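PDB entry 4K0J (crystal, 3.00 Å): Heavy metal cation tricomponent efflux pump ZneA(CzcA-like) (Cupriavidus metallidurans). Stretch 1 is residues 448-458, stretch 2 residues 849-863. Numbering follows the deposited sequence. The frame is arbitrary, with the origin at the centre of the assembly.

Stretch 1 448-458: LPLFAFQRIEY
Stretch 2 (849-863) FENQQRAQARLAVIL

Stretch 2 (849-863) is one unbroken helix that enters from earlier in the chain and continues beyond Leu863; phi stays near -60° and psi near -45°, and a regular i to i-4 ladder runs from Gln853 N to Phe849 O (2.9 Å) through Leu863 N to Leu859 O (3.0 Å). Stretch 1 (448-458) is irregular before it enters a helix at its C-terminal end. Its early residues form a turn, with a very short Leu450 N to Leu448 O hydrogen bond of 2.4 Å; phi/psi are -71/55° at Pro449, -101/-11° at Leu450, -81/-3° at Phe451 and -62/-65° at Ala452. Phe453 (-65/154°) and Gln454 (-120/-161°) are extended, Arg455 takes the positive phi of 54° with psi -138°, and Ile456 and Glu457 are helical (-71/-39° and -70/-16°). The helix that continues past Tyr458 is held here by weak bonds from Tyr458 N to Gln454 O and to Arg455 O, both 3.3 Å.

The stretches run antiparallel. Pro449 CA lies 6.3 Å from Ile862 CA, Phe453 CA 5.8 Å from Arg858 CA, and Glu457 CA 7.2 Å from Ala855 CA, so the chains are closest at the middle pair. Together they bury 527 Å², with no hydrogen bond between them; the contact combines apolar packing, the aliphatic parts of arginine side chains and one long salt bridge.

Ile862 (chi1 m, chi2 t) points toward stretch 1 and anchors the apolar end. Its CG2 is 3.7 Å from Pro449 CB, its CG1 3.5 Å from Ala452 CB, and its CD1 3.7 Å from Phe453 CD2; CD1 also comes within 3.3 Å of Pro449 O. The Ala452 CA-to-CB bond points toward the helix, and its methyl packs directly on Ile862.

One turn earlier, Arg858 (m, m, t, chi4 -87°) lies against the extended segment. Its CG is 3.5 Å from Phe453 CB, and its CB sits at the edge of the Phe453 ring (chi1 p, chi2 70°). The guanidinium turns its edge to Ala452 O, which is 3.8 Å from Arg858 NE, too far for a hydrogen bond.

The polar end centres on Arg455 (m, t, m, chi4 173°), whose CA-to-CB bond points toward the helix. NH1 forms a long salt bridge with Glu850 OE1 at 3.7 Å, the carboxylate oxygen lying near the guanidinium plane; Glu850 (t, t) reaches in from a sideways CA-to-CB bond. NH2 is 3.3 Å from Asn851 OD1 (chi1 m, chi2 -18°), but the angle is poor for hydrogen bonding. Arg854 CB lies over one guanidinium face, 3.3 Å from Arg455 NH2. Within stretch 1, Glu457 (p, m, chi3 9°) balances the same charge: Arg455 NH2 gives OE1 a weak hydrogen bond of 3.3 Å, part of a salt bridge, while Glu457 OE2 is 4.2 Å from Arg854 CB. Ile456 (p, t) brings CD1 to 3.4 Å from Asn851 OD1, an apolar methyl against a carbonyl oxygen.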

# COMPACT_ATOMS: atom_id res chain seq x y z
N LEU C 448 2.74 -17.91 27.47
CA LEU C 448 1.93 -17.15 26.53
C LEU C 448 2.11 -15.63 26.63
O LEU C 448 2.57 -15.01 25.67
CB LEU C 448 0.44 -17.55 26.64
CG LEU C 448 -0.54 -17.23 25.50
CD1 LEU C 448 -0.91 -15.75 25.44
CD2 LEU C 448 0.01 -17.71 24.16
N PRO C 449 1.77 -15.02 27.78
CA PRO C 449 1.71 -13.55 27.78
C PRO C 449 3.07 -12.85 27.69
O PRO C 449 3.39 -12.03 28.54
CB PRO C 449 1.06 -13.23 29.12
CG PRO C 449 1.50 -14.34 30.00
CD PRO C 449 1.52 -15.56 29.13
N LEU C 450 3.85 -13.18 26.67
CA LEU C 450 5.04 -12.40 26.34
C LEU C 450 4.70 -11.50 25.17
O LEU C 450 5.45 -10.59 24.83
CB LEU C 450 6.22 -13.30 25.97
CG LEU C 450 6.91 -14.09 27.08
CD1 LEU C 450 8.14 -14.79 26.53
CD2 LEU C 450 7.27 -13.19 28.25
N PHE C 451 3.54 -11.76 24.57
CA PHE C 451 3.10 -10.99 23.42
C PHE C 451 2.47 -9.68 23.86
O PHE C 451 2.09 -8.85 23.04
CB PHE C 451 2.12 -11.80 22.58
CG PHE C 451 2.58 -13.20 22.29
CD1 PHE C 451 3.68 -13.42 21.48
CD2 PHE C 451 1.91 -14.29 22.82
CE1 PHE C 451 4.10 -14.71 21.21
CE2 PHE C 451 2.33 -15.57 22.56
CZ PHE C 451 3.43 -15.78 21.75
N ALA C 452 2.37 -9.50 25.18
CA ALA C 452 1.80 -8.29 25.75
C ALA C 452 2.62 -7.06 25.38
O ALA C 452 2.14 -6.18 24.66
CB ALA C 452 1.69 -8.41 27.25
N PHE C 453 3.86 -7.01 25.86
CA PHE C 453 4.71 -5.85 25.61
C PHE C 453 5.06 -5.67 24.14
O PHE C 453 5.06 -6.63 23.37
CB PHE C 453 5.98 -5.87 26.48
CG PHE C 453 6.66 -7.21 26.55
CD1 PHE C 453 7.31 -7.74 25.45
CD2 PHE C 453 6.67 -7.93 27.73
CE1 PHE C 453 7.94 -8.96 25.52
CE2 PHE C 453 7.30 -9.15 27.81
CZ PHE C 453 7.93 -9.67 26.71
N GLN C 454 5.35 -4.43 23.76
CA GLN C 454 5.66 -4.11 22.37
C GLN C 454 7.06 -3.52 22.26
O GLN C 454 7.89 -3.70 23.15
CB GLN C 454 4.62 -3.13 21.82
CG GLN C 454 3.19 -3.65 21.88
CD GLN C 454 2.16 -2.59 21.54
OE1 GLN C 454 2.45 -1.40 21.54
NE2 GLN C 454 0.94 -3.03 21.24
N ARG C 455 7.32 -2.84 21.15
CA ARG C 455 8.61 -2.19 20.90
C ARG C 455 9.81 -3.14 21.02
O ARG C 455 9.78 -4.29 20.56
CB ARG C 455 8.83 -1.00 21.85
CG ARG C 455 7.69 -0.00 21.90
CD ARG C 455 8.00 1.08 22.92
NE ARG C 455 8.70 0.54 24.08
CZ ARG C 455 9.22 1.28 25.06
NH1 ARG C 455 9.12 2.60 25.03
NH2 ARG C 455 9.85 0.69 26.07
N ILE C 456 10.86 -2.64 21.65
CA ILE C 456 12.14 -3.32 21.71
C ILE C 456 12.12 -4.57 22.60
O ILE C 456 12.70 -5.60 22.25
CB ILE C 456 13.28 -2.35 22.13
CG1 ILE C 456 13.18 -1.98 23.61
CG2 ILE C 456 13.21 -1.07 21.31
CD1 ILE C 456 13.93 -0.72 23.96
N GLU C 457 11.42 -4.49 23.73
CA GLU C 457 11.35 -5.61 24.66
C GLU C 457 10.53 -6.75 24.06
O GLU C 457 10.58 -7.89 24.53
CB GLU C 457 10.77 -5.18 26.01
CG GLU C 457 9.36 -4.63 25.97
CD GLU C 457 9.31 -3.14 25.72
OE1 GLU C 457 10.36 -2.54 25.42
OE2 GLU C 457 8.21 -2.56 25.83
N TYR C 458 9.77 -6.43 23.02
CA TYR C 458 9.07 -7.45 22.26
C TYR C 458 9.96 -8.00 21.15
O TYR C 458 10.11 -9.22 21.02
CB TYR C 458 7.77 -6.90 21.68
CG TYR C 458 7.11 -7.81 20.67
CD1 TYR C 458 6.26 -8.83 21.07
CD2 TYR C 458 7.33 -7.65 19.31
CE1 TYR C 458 5.65 -9.66 20.15
CE2 TYR C 458 6.74 -8.47 18.38
CZ TYR C 458 5.89 -9.47 18.80
OH TYR C 458 5.30 -10.29 17.87
N PHE C 849 15.17 5.15 30.66
CA PHE C 849 14.22 5.44 31.73
C PHE C 849 12.83 5.05 31.25
O PHE C 849 12.09 4.36 31.96
CB PHE C 849 14.28 6.92 32.09
CG PHE C 849 13.10 7.41 32.88
CD1 PHE C 849 12.07 8.11 32.26
CD2 PHE C 849 13.01 7.17 34.24
CE1 PHE C 849 10.99 8.56 32.99
CE2 PHE C 849 11.92 7.63 34.97
CZ PHE C 849 10.91 8.32 34.34
N GLU C 850 12.48 5.50 30.05
CA GLU C 850 11.19 5.17 29.46
C GLU C 850 11.09 3.68 29.18
O GLU C 850 10.03 3.07 29.34
CB GLU C 850 10.96 5.96 28.17
CG GLU C 850 9.71 5.56 27.41
CD GLU C 850 9.25 6.61 26.42
OE1 GLU C 850 8.94 6.24 25.27
OE2 GLU C 850 9.19 7.79 26.80
N ASN C 851 12.21 3.09 28.78
CA ASN C 851 12.28 1.65 28.58
C ASN C 851 11.94 0.90 29.87
O ASN C 851 11.10 -0.01 29.87
CB ASN C 851 13.66 1.24 28.06
CG ASN C 851 13.89 1.63 26.60
OD1 ASN C 851 12.94 1.91 25.87
ND2 ASN C 851 15.15 1.63 26.17
N GLN C 852 12.57 1.32 30.97
CA GLN C 852 12.31 0.74 32.28
C GLN C 852 10.85 0.90 32.67
O GLN C 852 10.23 -0.03 33.18
CB GLN C 852 13.19 1.40 33.34
CG GLN C 852 12.94 0.90 34.76
CD GLN C 852 13.38 1.89 35.83
OE1 GLN C 852 14.34 1.65 36.56
NE2 GLN C 852 12.68 3.02 35.91
N GLN C 853 10.30 2.09 32.43
CA GLN C 853 8.90 2.36 32.75
C GLN C 853 7.94 1.43 32.00
O GLN C 853 7.09 0.78 32.61
CB GLN C 853 8.54 3.83 32.47
CG GLN C 853 9.01 4.79 33.55
CD GLN C 853 8.41 6.17 33.39
OE1 GLN C 853 8.38 6.73 32.30
NE2 GLN C 853 7.92 6.73 34.50
N ARG C 854 8.08 1.37 30.68
CA ARG C 854 7.22 0.52 29.86
C ARG C 854 7.36 -0.95 30.23
O ARG C 854 6.36 -1.67 30.32
CB ARG C 854 7.52 0.72 28.37
CG ARG C 854 7.24 2.12 27.86
CD ARG C 854 5.78 2.50 28.04
NE ARG C 854 5.50 3.86 27.60
CZ ARG C 854 4.31 4.44 27.65
NH1 ARG C 854 3.26 3.77 28.12
NH2 ARG C 854 4.15 5.69 27.23
N ALA C 855 8.59 -1.39 30.46
CA ALA C 855 8.85 -2.78 30.83
C ALA C 855 8.19 -3.14 32.17
O ALA C 855 7.53 -4.17 32.29
CB ALA C 855 10.34 -3.05 30.88
N GLN C 856 8.39 -2.28 33.17
CA GLN C 856 7.80 -2.48 34.49
C GLN C 856 6.28 -2.52 34.42
O GLN C 856 5.64 -3.46 34.92
CB GLN C 856 8.26 -1.37 35.45
CG GLN C 856 7.38 -1.20 36.68
CD GLN C 856 7.45 -2.38 37.64
OE1 GLN C 856 8.39 -3.16 37.61
NE2 GLN C 856 6.44 -2.51 38.49
N ALA C 857 5.69 -1.51 33.78
CA ALA C 857 4.24 -1.43 33.63
C ALA C 857 3.70 -2.68 32.94
O ALA C 857 2.68 -3.23 33.35
CB ALA C 857 3.86 -0.18 32.84
N ARG C 858 4.40 -3.13 31.91
CA ARG C 858 4.01 -4.34 31.20
C ARG C 858 4.11 -5.59 32.08
O ARG C 858 3.30 -6.50 31.97
CB ARG C 858 4.82 -4.50 29.92
CG ARG C 858 4.16 -3.84 28.73
CD ARG C 858 2.81 -4.48 28.45
NE ARG C 858 2.00 -3.69 27.54
CZ ARG C 858 1.20 -2.70 27.92
NH1 ARG C 858 1.11 -2.39 29.21
NH2 ARG C 858 0.50 -2.03 27.02
N LEU C 859 5.11 -5.62 32.95
CA LEU C 859 5.26 -6.72 33.91
C LEU C 859 4.04 -6.77 34.83
O LEU C 859 3.43 -7.83 35.02
CB LEU C 859 6.54 -6.53 34.72
CG LEU C 859 7.54 -7.69 34.78
CD1 LEU C 859 7.11 -8.73 35.80
CD2 LEU C 859 7.71 -8.32 33.40
N ALA C 860 3.69 -5.61 35.38
CA ALA C 860 2.54 -5.49 36.26
C ALA C 860 1.23 -5.83 35.55
O ALA C 860 0.28 -6.29 36.18
CB ALA C 860 2.47 -4.08 36.85
N VAL C 861 1.17 -5.60 34.24
CA VAL C 861 -0.01 -5.95 33.45
C VAL C 861 -0.09 -7.46 33.22
O VAL C 861 -1.15 -8.07 33.40
CB VAL C 861 0.00 -5.24 32.08
CG1 VAL C 861 -0.98 -5.90 31.12
CG2 VAL C 861 -0.31 -3.76 32.24
N ILE C 862 1.03 -8.04 32.84
CA ILE C 862 1.11 -9.46 32.51
C ILE C 862 0.86 -10.37 33.70
O ILE C 862 0.07 -11.31 33.61
CB ILE C 862 2.49 -9.80 31.92
CG1 ILE C 862 2.65 -9.14 30.55
CG2 ILE C 862 2.68 -11.30 31.82
CD1 ILE C 862 4.08 -9.12 30.04
N LEU C 863 1.53 -10.09 34.82
CA LEU C 863 1.47 -10.97 36.00
C LEU C 863 0.09 -11.50 36.43
O LEU C 863 -0.07 -12.70 36.62
CB LEU C 863 2.22 -10.34 37.18
CG LEU C 863 3.64 -10.86 37.43
CD1 LEU C 863 4.40 -11.03 36.12
CD2 LEU C 863 4.39 -9.93 38.37